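Local coordinates for protein acetyltransferase, GNAT family (Bacillus anthracis str. Sterne, PDB 3FBU) that binds coenzyme A and, as a member of the GNAT family, probably transfers an acetyl group from acetyl-CoA to an acceptor substrate, at residues E81-I86 and R119-C124; V21-S26 and V89-Y94; R7-K12 and I62-N67. One frame throughout, in Å; residues are numbered along the deposited sequence.

Contact 1: residues E81-I86 and R119-C124; sequences EHTYEI and RIIATC
Four backbone hydrogen bonds join 82-86 to 119-124 in parallel register. Tyr84 uses both its polar backbone atoms: its N donates to Arg119 O, and its O accepts from Ile121 N at 2.9 Å. The next bond, Ile86 N to Ile121 O, is also 2.9 Å and runs nearly along the C=O axis; the first, Arg119 N to His82 O, is longer at 3.3 Å. On one face Thr83, Glu85, Arg119 and Ile121 point the same way. CD1 of Ile121 lies 3.7 Å from CG of Glu85, whose chain is extended, while CG2 of Ile121 sits over the centre of the Arg119 guanidinium. On the other face Ile86 CG2 meets Ile120 CG2 at 3.7 Å and also touches Ala122 CB; Leu108 of helix 99-114 packs on both isoleucines, and Met135 of helix 129-137 on Ala122.

Two waters bridge the strands. One links Thr83 OG1 to Arg119 NH2; the same hydroxyl is hydrogen-bonded to His82 ND1 (2.6 Å), in the ring plane. The other donates to Glu85 OE2 and Ile86 O and accepts from Thr123 N. Further out, Arg119 NH1 forms a salt bridge with Glu143, and Tyr84 OH bonds Lys77. This pairing closes the beta-alpha-beta unit around helix 99-114; water in place of a direct bond at Ile86 O implies that the strands part as 119-124 runs on to coenzyme A.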
loop_
_atom_site.group_PDB
_atom_site.type_symbol
_atom_site.label_atom_id
_atom_site.label_comp_id
_atom_site.label_asym_id
_atom_site.label_seq_id
_atom_site.Cartn_x
_atom_site.Cartn_y
_atom_site.Cartn_z
ATOM N N GLU A 81 -23.850 -25.254 -5.963
ATOM C CA GLU A 81 -23.891 -24.984 -4.527
ATOM C C GLU A 81 -22.572 -25.410 -3.848
ATOM O O GLU A 81 -22.385 -25.224 -2.641
ATOM C CB GLU A 81 -25.114 -25.694 -3.893
ATOM C CG GLU A 81 -26.476 -25.371 -4.575
ATOM C CD GLU A 81 -27.684 -25.895 -3.774
ATOM O OE1 GLU A 81 -27.467 -26.627 -2.768
ATOM O OE2 GLU A 81 -28.847 -25.584 -4.156
ATOM N N HIS A 82 -21.633 -25.968 -4.606
ATOM C CA HIS A 82 -20.455 -26.566 -3.979
ATOM C C HIS A 82 -19.246 -25.620 -3.982
ATOM O O HIS A 82 -18.277 -25.867 -3.293
ATOM C CB HIS A 82 -20.061 -27.848 -4.679
ATOM C CG HIS A 82 -19.967 -27.708 -6.165
ATOM N ND1 HIS A 82 -18.926 -27.055 -6.788
ATOM C CD2 HIS A 82 -20.811 -28.104 -7.152
ATOM C CE1 HIS A 82 -19.110 -27.094 -8.096
ATOM N NE2 HIS A 82 -20.249 -27.723 -8.347
ATOM N N THR A 83 -19.303 -24.584 -4.817
ATOM C CA THR A 83 -18.183 -23.668 -5.004
ATOM C C THR A 83 -18.707 -22.243 -4.866
ATOM O O THR A 83 -19.644 -21.859 -5.565
ATOM C CB THR A 83 -17.514 -23.867 -6.371
ATOM O OG1 THR A 83 -17.053 -25.224 -6.487
ATOM C CG2 THR A 83 -16.294 -22.927 -6.529
ATOM N N TYR A 84 -18.093 -21.486 -3.958
ATOM C CA TYR A 84 -18.483 -20.112 -3.647
ATOM C C TYR A 84 -17.352 -19.168 -4.046
ATOM O O TYR A 84 -16.197 -19.584 -4.217
ATOM C CB TYR A 84 -18.728 -19.947 -2.142
ATOM C CG TYR A 84 -20.141 -20.210 -1.722
ATOM C CD1 TYR A 84 -20.819 -19.308 -0.881
ATOM C CD2 TYR A 84 -20.806 -21.340 -2.171
ATOM C CE1 TYR A 84 -22.128 -19.538 -0.520
ATOM C CE2 TYR A 84 -22.120 -21.579 -1.789
ATOM C CZ TYR A 84 -22.760 -20.673 -0.967
ATOM O OH TYR A 84 -24.079 -20.908 -0.584
ATOM N N GLU A 85 -17.707 -17.894 -4.159
ATOM C CA GLU A 85 -16.767 -16.818 -4.373
ATOM C C GLU A 85 -16.779 -15.898 -3.143
ATOM O O GLU A 85 -17.857 -15.630 -2.536
ATOM C CB GLU A 85 -17.146 -16.031 -5.626
ATOM C CG GLU A 85 -16.324 -14.779 -5.842
ATOM C CD GLU A 85 -16.636 -14.019 -7.123
ATOM O OE1 GLU A 85 -17.645 -14.337 -7.822
ATOM O OE2 GLU A 85 -15.849 -13.090 -7.416
ATOM N N ILE A 86 -15.591 -15.435 -2.767
ATOM C CA ILE A 86 -15.385 -14.552 -1.605
ATOM C C ILE A 86 -14.693 -13.261 -2.070
ATOM O O ILE A 86 -13.904 -13.260 -3.021
ATOM C CB ILE A 86 -14.568 -15.274 -0.469
ATOM C CG1 ILE A 86 -14.598 -14.513 0.892
ATOM C CG2 ILE A 86 -13.120 -15.546 -0.934
ATOM C CD1 ILE A 86 -14.061 -15.364 2.092
ATOM N N ARG A 119 -15.087 -25.882 -2.482
ATOM C CA ARG A 119 -14.088 -24.954 -3.001
ATOM C C ARG A 119 -14.523 -23.497 -2.905
ATOM O O ARG A 119 -15.636 -23.240 -3.026
ATOM C CB ARG A 119 -13.787 -25.295 -4.459
ATOM C CG ARG A 119 -12.625 -24.528 -5.150
ATOM C CD ARG A 119 -12.327 -25.195 -6.500
ATOM N NE ARG A 119 -11.409 -24.493 -7.368
ATOM C CZ ARG A 119 -11.747 -23.780 -8.430
ATOM N NH1 ARG A 119 -10.831 -23.180 -9.099
ATOM N NH2 ARG A 119 -12.987 -23.669 -8.809
ATOM N N ILE A 120 -13.598 -22.578 -2.665
ATOM C CA ILE A 120 -13.912 -21.155 -2.598
ATOM C C ILE A 120 -12.867 -20.421 -3.465
ATOM O O ILE A 120 -11.664 -20.730 -3.410
ATOM C CB ILE A 120 -13.963 -20.612 -1.156
ATOM C CG1 ILE A 120 -15.075 -21.316 -0.334
ATOM C CG2 ILE A 120 -14.176 -19.099 -1.152
ATOM C CD1 ILE A 120 -14.960 -21.076 1.213
ATOM N N ILE A 121 -13.344 -19.489 -4.288
ATOM C CA ILE A 121 -12.486 -18.772 -5.212
ATOM C C ILE A 121 -12.612 -17.279 -4.957
ATOM O O ILE A 121 -13.583 -16.808 -4.333
ATOM C CB ILE A 121 -12.841 -19.112 -6.704
ATOM C CG1 ILE A 121 -14.197 -18.512 -7.145
ATOM C CG2 ILE A 121 -12.776 -20.664 -6.936
ATOM C CD1 ILE A 121 -14.097 -17.072 -7.755
ATOM N N ALA A 122 -11.648 -16.547 -5.485
ATOM C CA ALA A 122 -11.633 -15.091 -5.441
ATOM C C ALA A 122 -10.851 -14.573 -6.656
ATOM O O ALA A 122 -9.966 -15.264 -7.199
ATOM C CB ALA A 122 -11.033 -14.548 -4.131
ATOM N N THR A 123 -11.174 -13.355 -7.077
ATOM C CA THR A 123 -10.466 -12.735 -8.180
ATOM C C THR A 123 -10.089 -11.311 -7.820
ATOM O O THR A 123 -10.727 -10.685 -6.944
ATOM C CB THR A 123 -11.307 -12.664 -9.476
ATOM O OG1 THR A 123 -12.474 -11.882 -9.253
ATOM C CG2 THR A 123 -11.711 -14.048 -9.921
ATOM N N CYS A 124 -9.051 -10.826 -8.469
ATOM C CA CYS A 124 -8.736 -9.403 -8.387
ATOM C C CYS A 124 -7.776 -8.972 -9.481
ATOM O O CYS A 124 -7.169 -9.788 -10.160
ATOM C CB CYS A 124 -8.162 -9.039 -7.030
ATOM S SG CYS A 124 -6.517 -9.621 -6.796
HETATM O O HOH W 1 -15.382 -25.587 -8.470
HETATM O O HOH W 2 -13.679 -12.331 -5.598
#

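Contact 2: residues V21-S26 and V89-Y94; sequences VHEYTS and VFNPKY. With COA (coenzyme A), chain C.
The Tyr24 ring is sandwiched between backbone groups: Val21 O of its own helix lies 3.4 Å above the centre of one face, and the Phe90-Asn91 peptide lies over the opposite face, with Phe90 C offset toward the rim. Val89 CG1 approaches the ring obliquely, 3.6 Å from Tyr24 CD1. CG of Tyr24 takes the crowded position between backbone N and carbonyl carbon (chi1 60°), and the hydroxyl at the far end of the ring bonds His72. The Tyr94 ring receives Asn91 CB at its edge.

Asn91 OD1 accepts from Lys93 N at 2.9 Å on a lone pair, an Asx turn that fixes the amide while its ND2 faces Glu23. Carboxylate and amide planes stand 83° apart, and this approach makes no hydrogen bond. The opposite charges of Glu23 and Lys93 lie near each other, beyond a salt bridge, with the position of the carboxylate uncertain.

On the other side of the strand, Phe90 N donates to the pantetheine carbonyl O9P of coenzyme A at 2.8 Å, and Phe90 CD1 lies 3.7 Å from CDP of coenzyme A. A strand end that binds pantetheine through its backbone is typical of the GNAT acetyl-CoA site; here helix 18-25 packs behind it.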
loop_
_atom_site.group_PDB
_atom_site.type_symbol
_atom_site.label_atom_id
_atom_site.label_comp_id
_atom_site.label_asym_id
_atom_site.label_seq_id
_atom_site.Cartn_x
_atom_site.Cartn_y
_atom_site.Cartn_z
ATOM N N VAL A 21 -21.815 1.818 5.963
ATOM C CA VAL A 21 -21.337 1.272 4.686
ATOM C C VAL A 21 -21.028 2.400 3.705
ATOM O O VAL A 21 -19.986 2.384 3.030
ATOM C CB VAL A 21 -22.351 0.282 4.100
ATOM C CG1 VAL A 21 -21.981 -0.131 2.625
ATOM C CG2 VAL A 21 -22.426 -0.934 5.001
ATOM N N HIS A 22 -21.907 3.398 3.659
ATOM C CA HIS A 22 -21.740 4.511 2.737
ATOM C C HIS A 22 -20.414 5.273 2.932
ATOM O O HIS A 22 -19.827 5.822 1.988
ATOM C CB HIS A 22 -22.950 5.435 2.787
ATOM C CG HIS A 22 -22.985 6.404 1.658
ATOM N ND1 HIS A 22 -23.227 6.008 0.363
ATOM C CD2 HIS A 22 -22.763 7.741 1.616
ATOM C CE1 HIS A 22 -23.167 7.066 -0.428
ATOM N NE2 HIS A 22 -22.891 8.131 0.305
ATOM N N GLU A 23 -19.904 5.269 4.149
ATOM C CA GLU A 23 -18.649 5.938 4.449
ATOM C C GLU A 23 -17.522 5.459 3.512
ATOM O O GLU A 23 -16.633 6.231 3.141
ATOM C CB GLU A 23 -18.302 5.704 5.928
ATOM C CG GLU A 23 -17.048 6.405 6.406
ATOM C CD GLU A 23 -16.795 6.165 7.898
ATOM O OE1 GLU A 23 -17.590 5.418 8.522
ATOM O OE2 GLU A 23 -15.818 6.728 8.434
ATOM N N TYR A 24 -17.557 4.182 3.122
ATOM C CA TYR A 24 -16.546 3.639 2.202
ATOM C C TYR A 24 -17.049 3.374 0.776
ATOM O O TYR A 24 -16.278 3.481 -0.159
ATOM C CB TYR A 24 -15.842 2.407 2.794
ATOM C CG TYR A 24 -16.700 1.206 3.150
ATOM C CD1 TYR A 24 -16.970 0.208 2.208
ATOM C CD2 TYR A 24 -17.162 1.017 4.461
ATOM C CE1 TYR A 24 -17.764 -0.915 2.538
ATOM C CE2 TYR A 24 -17.929 -0.107 4.809
ATOM C CZ TYR A 24 -18.223 -1.073 3.859
ATOM O OH TYR A 24 -18.980 -2.177 4.225
ATOM N N THR A 25 -18.321 3.046 0.593
ATOM C CA THR A 25 -18.823 2.830 -0.758
ATOM C C THR A 25 -18.932 4.129 -1.587
ATOM O O THR A 25 -19.007 4.077 -2.813
ATOM C CB THR A 25 -20.143 2.045 -0.796
ATOM O OG1 THR A 25 -21.143 2.736 -0.044
ATOM C CG2 THR A 25 -19.943 0.615 -0.281
ATOM N N SER A 26 -18.923 5.279 -0.911
ATOM C CA SER A 26 -18.853 6.586 -1.575
ATOM C C SER A 26 -17.422 7.038 -1.864
ATOM O O SER A 26 -17.200 8.119 -2.444
ATOM C CB SER A 26 -19.563 7.625 -0.694
ATOM O OG SER A 26 -18.914 7.795 0.552
ATOM N N VAL A 89 -14.721 -5.578 1.092
ATOM C CA VAL A 89 -14.603 -4.134 0.904
ATOM C C VAL A 89 -14.643 -3.511 2.307
ATOM O O VAL A 89 -15.592 -3.754 3.067
ATOM C CB VAL A 89 -15.760 -3.547 0.064
ATOM C CG1 VAL A 89 -15.533 -2.036 -0.192
ATOM C CG2 VAL A 89 -15.985 -4.375 -1.291
ATOM N N PHE A 90 -13.605 -2.739 2.630
ATOM C CA PHE A 90 -13.406 -2.233 3.986
ATOM C C PHE A 90 -13.216 -0.725 3.969
ATOM O O PHE A 90 -12.924 -0.121 2.931
ATOM C CB PHE A 90 -12.217 -2.933 4.672
ATOM C CG PHE A 90 -12.579 -4.250 5.285
ATOM C CD1 PHE A 90 -12.895 -5.331 4.484
ATOM C CD2 PHE A 90 -12.615 -4.412 6.639
ATOM C CE1 PHE A 90 -13.259 -6.513 5.031
ATOM C CE2 PHE A 90 -12.960 -5.602 7.188
ATOM C CZ PHE A 90 -13.282 -6.663 6.386
ATOM N N ASN A 91 -13.464 -0.139 5.127
ATOM C CA ASN A 91 -13.308 1.272 5.390
ATOM C C ASN A 91 -11.827 1.563 5.584
ATOM O O ASN A 91 -11.195 0.953 6.463
ATOM C CB ASN A 91 -14.102 1.633 6.658
ATOM C CG ASN A 91 -14.119 3.123 6.956
ATOM O OD1 ASN A 91 -13.127 3.831 6.771
ATOM N ND2 ASN A 91 -15.263 3.608 7.442
ATOM N N PRO A 92 -11.280 2.485 4.788
ATOM C CA PRO A 92 -9.848 2.834 4.853
ATOM C C PRO A 92 -9.371 3.272 6.237
ATOM O O PRO A 92 -8.190 3.129 6.534
ATOM C CB PRO A 92 -9.693 3.994 3.878
ATOM C CG PRO A 92 -10.941 4.123 3.127
ATOM C CD PRO A 92 -12.005 3.246 3.751
ATOM N N LYS A 93 -10.265 3.791 7.079
ATOM C CA LYS A 93 -9.866 4.094 8.467
ATOM C C LYS A 93 -9.331 2.876 9.180
ATOM O O LYS A 93 -8.595 3.008 10.168
ATOM C CB LYS A 93 -11.016 4.640 9.287
ATOM C CG LYS A 93 -11.480 5.974 8.841
ATOM C CD LYS A 93 -12.746 6.341 9.577
ATOM C CE LYS A 93 -13.342 7.624 9.039
ATOM N NZ LYS A 93 -12.383 8.765 9.109
ATOM N N TYR A 94 -9.717 1.688 8.721
ATOM C CA TYR A 94 -9.371 0.462 9.434
ATOM C C TYR A 94 -8.457 -0.491 8.658
ATOM O O TYR A 94 -8.271 -1.629 9.056
ATOM C CB TYR A 94 -10.663 -0.240 9.875
ATOM C CG TYR A 94 -11.509 0.673 10.731
ATOM C CD1 TYR A 94 -11.274 0.783 12.101
ATOM C CD2 TYR A 94 -12.501 1.466 10.167
ATOM C CE1 TYR A 94 -12.027 1.637 12.888
ATOM C CE2 TYR A 94 -13.254 2.341 10.957
ATOM C CZ TYR A 94 -13.008 2.413 12.311
ATOM O OH TYR A 94 -13.747 3.259 13.103
HETATM N N1A COA C . 1.464 -2.772 -1.205
HETATM C C2A COA C . 1.813 -4.009 -0.725
HETATM N N3A COA C . 1.122 -4.562 0.321
HETATM C C4A COA C . 0.084 -3.871 0.864
HETATM C C5A COA C . -0.287 -2.623 0.392
HETATM C C6A COA C . 0.409 -2.069 -0.680
HETATM N N6A COA C . 0.067 -0.882 -1.186
HETATM N N7A COA C . -1.328 -2.201 1.121
HETATM C C8A COA C . -1.625 -3.133 2.049
HETATM N N9A COA C . -0.746 -4.175 1.903
HETATM C C1B COA C . -0.747 -5.483 2.571
HETATM C C2B COA C . -0.665 -5.383 4.096
HETATM O O2B COA C . 0.672 -5.218 4.552
HETATM C C3B COA C . -1.274 -6.718 4.468
HETATM O O3B COA C . -0.307 -7.751 4.377
HETATM P P3B COA C . 0.601 -8.244 5.625
HETATM O O7A COA C . 1.270 -9.542 5.307
HETATM O O8A COA C . 1.596 -7.151 5.913
HETATM O O9A COA C . -0.345 -8.430 6.791
HETATM C C4B COA C . -2.355 -6.934 3.397
HETATM O O4B COA C . -1.953 -6.180 2.286
HETATM C C5B COA C . -3.734 -6.457 3.835
HETATM O O5B COA C . -4.181 -7.342 4.844
HETATM P P1A COA C . -5.340 -6.907 5.858
HETATM O O1A COA C . -4.770 -5.936 6.877
HETATM O O2A COA C . -5.941 -8.115 6.463
HETATM O O3A COA C . -6.394 -6.216 4.862
HETATM P P2A COA C . -7.255 -4.881 5.149
HETATM O O4A COA C . -8.020 -5.058 6.438
HETATM O O5A COA C . -6.320 -3.668 5.088
HETATM O O6A COA C . -8.238 -4.893 3.866
HETATM C CBP COA C . -8.830 -4.782 1.556
HETATM C CCP COA C . -7.802 -5.279 2.572
HETATM C CDP COA C . -10.185 -5.331 2.036
HETATM C CEP COA C . -8.363 -5.372 0.224
HETATM C CAP COA C . -8.828 -3.231 1.518
HETATM O OAP COA C . -7.604 -2.726 1.007
HETATM C C9P COA C . -9.907 -2.663 0.647
HETATM O O9P COA C . -11.199 -2.596 1.113
HETATM N N8P COA C . -9.634 -2.310 -0.613
HETATM C C7P COA C . -10.613 -1.596 -1.431
HETATM C C6P COA C . -11.727 -2.488 -1.949
HETATM C C5P COA C . -11.186 -3.604 -2.841
HETATM O O5P COA C . -10.431 -3.384 -3.816
HETATM N N4P COA C . -11.608 -4.814 -2.536
HETATM C C3P COA C . -11.080 -6.005 -3.212
HETATM C C2P COA C . -11.718 -6.298 -4.552
HETATM S S1P COA C . -11.137 -7.893 -5.205
#

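Contact 3: residues R7-K12 and I62-N67; sequences RLLIRK and ILIGEN
Leu9 and Ile62 meet through different first torsions: CG of Leu9 stands between backbone N and carbonyl carbon (chi1 61°), whereas CG1 of Ile62 lies anti to its carbonyl carbon. The two side chains then run side by side, with Leu9 CD1 3.6 Å from Ile62 CB. Arg11, also in the crowded first position but extended from CG to NE, crosses Ile62 obliquely and brings NH2 to 3.6 Å from Ile62 CD1. Its NH1 bonds Lys12 O in the guanidinium plane and pairs with Asp17.

Leu9 and Ile62 form a hydrogen-bonded antiparallel pair: Leu9 N donates to Ile62 O, and Ile62 N returns a nearly straight bond to Leu9 O, 2.8 Å long. Strand 8-10 is thereby joined to strand 58-63 in the N-terminal half of the mixed GNAT sheet. Leu8 and Leu63 are the adjacent non-hydrogen-bonded pair, with Leu8 CB 3.4 Å from Ile62 O.

Beyond them, Ile64 N donates to Arg7 O at 3.0 Å from above the carbonyl plane. A water bridges this end, donating to both Arg7 O and Ile64 O. Ile64 CD1 reaches back to Leu8 O at 3.5 Å, while the Arg7 guanidinium forms a salt bridge with Glu102 of helix 99-114.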
loop_
_atom_site.group_PDB
_atom_site.type_symbol
_atom_site.label_atom_id
_atom_site.label_comp_id
_atom_site.label_asym_id
_atom_site.label_seq_id
_atom_site.Cartn_x
_atom_site.Cartn_y
_atom_site.Cartn_z
ATOM N N ARG A 7 -11.432 -10.620 17.083
ATOM C CA ARG A 7 -11.699 -9.196 17.287
ATOM C C ARG A 7 -12.981 -8.702 16.596
ATOM O O ARG A 7 -13.381 -7.539 16.776
ATOM C CB ARG A 7 -10.541 -8.373 16.749
ATOM C CG ARG A 7 -9.176 -8.690 17.370
ATOM C CD ARG A 7 -8.111 -7.871 16.688
ATOM N NE ARG A 7 -7.959 -8.306 15.297
ATOM C CZ ARG A 7 -7.195 -7.704 14.397
ATOM N NH1 ARG A 7 -6.487 -6.623 14.709
ATOM N NH2 ARG A 7 -7.153 -8.184 13.159
ATOM N N LEU A 8 -13.615 -9.558 15.794
ATOM C CA LEU A 8 -14.758 -9.135 14.980
ATOM C C LEU A 8 -15.782 -10.226 14.846
ATOM O O LEU A 8 -15.511 -11.407 15.096
ATOM C CB LEU A 8 -14.286 -8.692 13.579
ATOM C CG LEU A 8 -13.409 -9.656 12.789
ATOM C CD1 LEU A 8 -14.265 -10.668 12.022
ATOM C CD2 LEU A 8 -12.430 -8.892 11.857
ATOM N N LEU A 9 -16.976 -9.825 14.433
ATOM C CA LEU A 9 -18.017 -10.754 14.082
ATOM C C LEU A 9 -18.562 -10.398 12.707
ATOM O O LEU A 9 -18.428 -9.267 12.252
ATOM C CB LEU A 9 -19.147 -10.752 15.106
ATOM C CG LEU A 9 -19.970 -9.496 15.383
ATOM C CD1 LEU A 9 -21.078 -9.249 14.325
ATOM C CD2 LEU A 9 -20.610 -9.652 16.794
ATOM N N ILE A 10 -19.169 -11.388 12.073
ATOM C CA ILE A 10 -19.822 -11.203 10.784
ATOM C C ILE A 10 -21.269 -11.579 10.990
ATOM O O ILE A 10 -21.576 -12.613 11.575
ATOM C CB ILE A 10 -19.213 -12.106 9.700
ATOM C CG1 ILE A 10 -17.697 -11.883 9.641
ATOM C CG2 ILE A 10 -19.848 -11.809 8.350
ATOM C CD1 ILE A 10 -16.973 -12.821 8.744
ATOM N N ARG A 11 -22.171 -10.746 10.500
ATOM C CA ARG A 11 -23.590 -11.018 10.629
ATOM C C ARG A 11 -24.281 -10.548 9.345
ATOM O O ARG A 11 -23.616 -10.045 8.429
ATOM C CB ARG A 11 -24.148 -10.314 11.886
ATOM C CG ARG A 11 -24.079 -8.766 11.853
ATOM C CD ARG A 11 -24.982 -8.118 12.890
ATOM N NE ARG A 11 -24.699 -6.695 13.104
ATOM C CZ ARG A 11 -25.031 -5.705 12.258
ATOM N NH1 ARG A 11 -25.645 -5.953 11.126
ATOM N NH2 ARG A 11 -24.717 -4.444 12.543
ATOM N N LYS A 12 -25.597 -10.734 9.251
ATOM C CA LYS A 12 -26.353 -10.169 8.130
ATOM C C LYS A 12 -26.653 -8.682 8.391
ATOM O O LYS A 12 -26.646 -8.224 9.543
ATOM C CB LYS A 12 -27.617 -10.983 7.842
ATOM C CG LYS A 12 -27.325 -12.255 7.060
ATOM C CD LYS A 12 -28.411 -13.305 7.175
ATOM C CE LYS A 12 -29.696 -12.913 6.508
ATOM N NZ LYS A 12 -30.591 -14.135 6.383
ATOM N N ILE A 62 -18.234 -6.464 11.943
ATOM C CA ILE A 62 -18.443 -5.592 13.091
ATOM C C ILE A 62 -17.327 -5.839 14.106
ATOM O O ILE A 62 -17.095 -6.973 14.494
ATOM C CB ILE A 62 -19.792 -5.885 13.776
ATOM C CG1 ILE A 62 -20.949 -5.831 12.787
ATOM C CG2 ILE A 62 -20.043 -4.905 14.910
ATOM C CD1 ILE A 62 -21.175 -4.472 12.215
ATOM N N LEU A 63 -16.634 -4.770 14.498
ATOM C CA LEU A 63 -15.624 -4.823 15.567
ATOM C C LEU A 63 -16.320 -5.099 16.891
ATOM O O LEU A 63 -17.205 -4.347 17.289
ATOM C CB LEU A 63 -14.844 -3.505 15.639
ATOM C CG LEU A 63 -13.439 -3.578 15.061
ATOM C CD1 LEU A 63 -12.880 -2.214 14.614
ATOM C CD2 LEU A 63 -12.532 -4.222 16.134
ATOM N N ILE A 64 -15.937 -6.194 17.546
ATOM C CA ILE A 64 -16.502 -6.563 18.837
ATOM C C ILE A 64 -16.064 -5.562 19.923
ATOM O O ILE A 64 -14.891 -5.200 20.034
ATOM C CB ILE A 64 -16.075 -7.984 19.271
ATOM C CG1 ILE A 64 -16.640 -9.052 18.325
ATOM C CG2 ILE A 64 -16.589 -8.271 20.695
ATOM C CD1 ILE A 64 -15.945 -10.405 18.426
ATOM N N GLY A 65 -17.017 -5.108 20.720
ATOM C CA GLY A 65 -16.699 -4.199 21.820
ATOM C C GLY A 65 -16.851 -2.751 21.411
ATOM O O GLY A 65 -17.693 -2.043 21.958
ATOM N N GLU A 66 -16.038 -2.304 20.441
ATOM C CA GLU A 66 -16.247 -0.983 19.841
ATOM C C GLU A 66 -17.580 -0.909 19.107
ATOM O O GLU A 66 -18.122 0.173 18.927
ATOM C CB GLU A 66 -15.125 -0.624 18.874
ATOM C CG GLU A 66 -13.761 -0.411 19.521
ATOM C CD GLU A 66 -12.676 -0.128 18.495
ATOM O OE1 GLU A 66 -12.937 -0.285 17.271
ATOM O OE2 GLU A 66 -11.558 0.268 18.917
ATOM N N ASN A 67 -18.107 -2.064 18.675
ATOM C CA ASN A 67 -19.361 -2.141 17.929
ATOM C C ASN A 67 -19.409 -1.189 16.713
ATOM O O ASN A 67 -20.359 -0.410 16.541
ATOM C CB ASN A 67 -20.546 -1.889 18.861
ATOM C CG ASN A 67 -21.853 -2.303 18.244
ATOM O OD1 ASN A 67 -21.884 -3.128 17.322
ATOM N ND2 ASN A 67 -22.950 -1.738 18.743
HETATM O O HOH W 3 -12.788 -6.122 18.845
#

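Overall arrangement
From the N terminus, strand 8-10 opens contact 3 and helix 18-25 follows with the first segment of contact 2. Contact 3 closes at 62-67, after helices 18-25 and 41-50; contact 2 closes only at 89-94, so these two cross. They also touch, Tyr94 CD1 lying 4.2 Å from Leu63 CD1. Contact 1 opens at 81-86, shortly before the second segment of contact 2 on strand 83-90, and closes at 119-124 after helix 99-114, so it crosses contact 2 but follows contact 3 in series. All three reach one sheet: contact 3 pairs strands in its N-terminal half, contact 1 joins its one parallel pair of neighbours, and contact 2 packs helix 18-25 against the coenzyme A-binding end of strand 83-90.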